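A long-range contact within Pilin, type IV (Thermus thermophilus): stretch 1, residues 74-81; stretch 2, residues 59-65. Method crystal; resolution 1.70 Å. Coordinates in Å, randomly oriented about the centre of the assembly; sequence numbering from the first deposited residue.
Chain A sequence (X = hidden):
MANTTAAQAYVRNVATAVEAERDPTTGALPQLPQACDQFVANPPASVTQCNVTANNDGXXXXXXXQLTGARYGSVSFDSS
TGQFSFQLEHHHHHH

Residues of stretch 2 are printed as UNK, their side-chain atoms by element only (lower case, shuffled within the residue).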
# COMPACT_ATOMS: atom_id res chain seq x y z
N SER A 74 -8.99 -9.41 3.15
CA SER A 74 -8.06 -8.31 2.87
C SER A 74 -7.04 -8.72 1.81
O SER A 74 -6.79 -9.90 1.55
CB SER A 74 -7.32 -7.87 4.16
OG SER A 74 -6.59 -8.95 4.73
N VAL A 75 -6.45 -7.71 1.18
CA VAL A 75 -5.46 -7.92 0.18
C VAL A 75 -4.31 -6.97 0.53
O VAL A 75 -4.55 -5.87 1.02
CB VAL A 75 -5.99 -7.66 -1.22
CG1 VAL A 75 -6.78 -6.34 -1.29
CG2 VAL A 75 -4.87 -7.76 -2.26
N SER A 76 -3.11 -7.46 0.33
CA SER A 76 -1.84 -6.81 0.73
C SER A 76 -0.87 -6.80 -0.36
O SER A 76 -0.93 -7.66 -1.21
CB SER A 76 -1.16 -7.68 1.78
OG SER A 76 -1.24 -6.93 2.89
N PHE A 77 0.01 -5.80 -0.40
CA PHE A 77 1.10 -5.83 -1.35
C PHE A 77 2.36 -5.43 -0.61
O PHE A 77 2.36 -4.44 0.09
CB PHE A 77 0.85 -4.88 -2.55
CG PHE A 77 2.01 -4.84 -3.49
CD1 PHE A 77 3.06 -3.94 -3.25
CD2 PHE A 77 2.04 -5.66 -4.61
CE1 PHE A 77 4.13 -3.88 -4.15
CE2 PHE A 77 3.08 -5.59 -5.51
CZ PHE A 77 4.14 -4.70 -5.25
N ASP A 78 3.41 -6.24 -0.72
CA ASP A 78 4.67 -6.04 0.07
C ASP A 78 5.76 -5.70 -0.90
O ASP A 78 6.04 -6.47 -1.81
CB ASP A 78 5.00 -7.36 0.82
CG ASP A 78 6.26 -7.26 1.69
OD1 ASP A 78 7.00 -6.26 1.57
OD2 ASP A 78 6.48 -8.18 2.50
N SER A 79 6.29 -4.45 -0.84
CA SER A 79 7.23 -4.02 -1.86
C SER A 79 8.51 -4.79 -1.79
O SER A 79 9.28 -4.81 -2.73
CB SER A 79 7.56 -2.53 -1.70
OG SER A 79 8.27 -2.27 -0.51
N SER A 80 8.73 -5.45 -0.66
CA SER A 80 9.98 -6.17 -0.45
C SER A 80 9.99 -7.46 -1.27
O SER A 80 11.06 -7.97 -1.59
CB SER A 80 10.23 -6.46 1.03
OG SER A 80 9.59 -7.65 1.43
N THR A 81 8.80 -7.96 -1.64
CA THR A 81 8.64 -9.14 -2.48
C THR A 81 8.01 -8.86 -3.85
O THR A 81 8.16 -9.63 -4.81
CB THR A 81 7.77 -10.21 -1.79
OG1 THR A 81 6.44 -9.70 -1.65
CG2 THR A 81 8.32 -10.54 -0.41
N UNK A 59 13.39 0.05 4.32
CA UNK A 59 13.44 0.36 2.89
C UNK A 59 12.09 0.14 2.19
O UNK A 59 11.71 0.91 1.29
c UNK A 59 14.48 -0.37 0.68
c UNK A 59 15.92 -0.03 2.71
c UNK A 59 14.54 -0.49 2.20
N UNK A 60 11.44 -0.95 2.55
CA UNK A 60 10.21 -1.40 1.90
C UNK A 60 8.98 -1.07 2.71
O UNK A 60 9.09 -0.63 3.88
c UNK A 60 10.34 -2.91 1.63
c UNK A 60 11.25 -3.20 0.48
o UNK A 60 10.92 -2.84 -0.66
n UNK A 60 12.42 -3.84 0.74
N UNK A 61 7.81 -1.30 2.10
CA UNK A 61 6.55 -0.95 2.76
C UNK A 61 5.50 -2.00 2.40
O UNK A 61 5.66 -2.78 1.45
c UNK A 61 7.00 1.04 0.03
c UNK A 61 5.67 0.77 -1.97
c UNK A 61 4.59 0.35 -1.19
c UNK A 61 6.06 0.46 2.33
c UNK A 61 4.73 0.27 0.21
c UNK A 61 5.94 0.60 0.83
c UNK A 61 6.88 1.11 -1.35
N UNK A 62 4.42 -1.99 3.13
CA UNK A 62 3.28 -2.90 2.86
C UNK A 62 2.01 -2.07 2.79
O UNK A 62 1.73 -1.24 3.66
c UNK A 62 3.12 -3.96 3.97
c UNK A 62 1.92 -4.94 3.67
o UNK A 62 4.32 -4.77 4.04
N UNK A 63 1.21 -2.32 1.75
CA UNK A 63 -0.08 -1.66 1.60
C UNK A 63 -1.13 -2.71 1.89
O UNK A 63 -1.08 -3.81 1.31
c UNK A 63 -0.28 -1.20 0.11
c UNK A 63 -1.61 -0.44 -0.02
c UNK A 63 0.88 -0.31 -0.31
N UNK A 64 -2.06 -2.38 2.79
CA UNK A 64 -3.08 -3.35 3.17
C UNK A 64 -4.49 -2.77 3.11
O UNK A 64 -4.75 -1.73 3.68
c UNK A 64 -2.85 -3.84 4.61
o UNK A 64 -1.53 -4.40 4.71
c UNK A 64 -3.91 -4.93 4.92
N UNK A 65 -5.39 -3.49 2.43
CA UNK A 65 -6.78 -3.05 2.32
C UNK A 65 -7.70 -4.11 2.91
O UNK A 65 -7.58 -5.29 2.63
c UNK A 65 -7.19 -2.72 0.90
O HOH W 1 4.37 -7.25 4.92

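Position 59 carries three carbons, one of which holds the other two. None touches stretch 1. This is valine, Val59, which lies in the loop before the strand.

Position 60 has two carbons, and the second bears one oxygen and one nitrogen. The oxygen lies 2.7 Å from Ser79 OG and the amide carbon 3.4 Å from Ser80 CA. A carboxamide this short is asparagine, Asn60. Ser79 OG donates a hydrogen bond to Asn60 OD1. The other end of the amide, ND2, is 3.4 Å from Ser80 CB.

Position 61 has one carbon followed by a ring of six carbons, with no oxygen on the ring. Ser79 OG lies over one face of this ring. That is phenylalanine, Phe61. Its CA-to-CB bond points away from stretch 1, but the end of the side chain comes nearer. Chi1 is p, at 55°. Ser79 CB is 3.8 Å from the centroid of the Phe61 ring, 16° off the normal, in a CH-pi contact. The backbone is tied to the same serine. Phe61 N donates to Ser79 OG at 2.8 Å, and Ser79 N donates to Phe61 O at 2.9 Å.

Position 62 has one carbon bearing an oxygen and a carbon. The terminal carbon lies 3.8 Å from Ser76 OG. The branched hydroxyl identifies threonine, Thr62. It pairs with Asp78 without direct backbone hydrogen bonds. A water donates to Thr62 OG1 at 2.6 Å and, weakly, to Asp78 OD2 at 3.3 Å.

Position 63 again shows three carbons in a fork, with no polar atom. Its CB comes no closer to stretch 1 than 4.2 Å, from Phe77 O. The side chain lies on the same face of the sheet as that of Phe77. This is valine, Val63. Its backbone forms two hydrogen bonds with one residue: Val63 N to Phe77 O at 2.9 Å, and Phe77 N to Val63 O at 2.8 Å.

Position 64 has one carbon bearing an oxygen and a carbon, with the oxygen 3.1 Å from Ser76 OG. It is threonine, Thr64. Its partner across the sheet is Ser76, with the two CA atoms, Thr64 CA and Ser76 CA, 4.4 Å apart.

Position 65 has a single carbon, which lies 4.3 Å from Val75 CG1, an apolar contact. It is alanine, Ala65. Ala65 N donates to Val75 O at 2.9 Å, and Val75 N donates to Ala65 O at 3.0 Å.

The contact is an antiparallel strand pairing, with the axes at 168°. Val75 and Phe77 form the hydrogen-bonded pairs with Ala65 and Val63, and these four buried side chains share one face. Ser76, Asp78, Thr62 and Thr64 make up the more exposed, polar face. Beyond the last bridge, Ser79 extends the pairing: its backbone and hydroxyl bind Phe61, and its hydroxyl also holds Asn60. Together the stretches bury 557 Å².

Stretch 2 (59-65) VNFTVTA
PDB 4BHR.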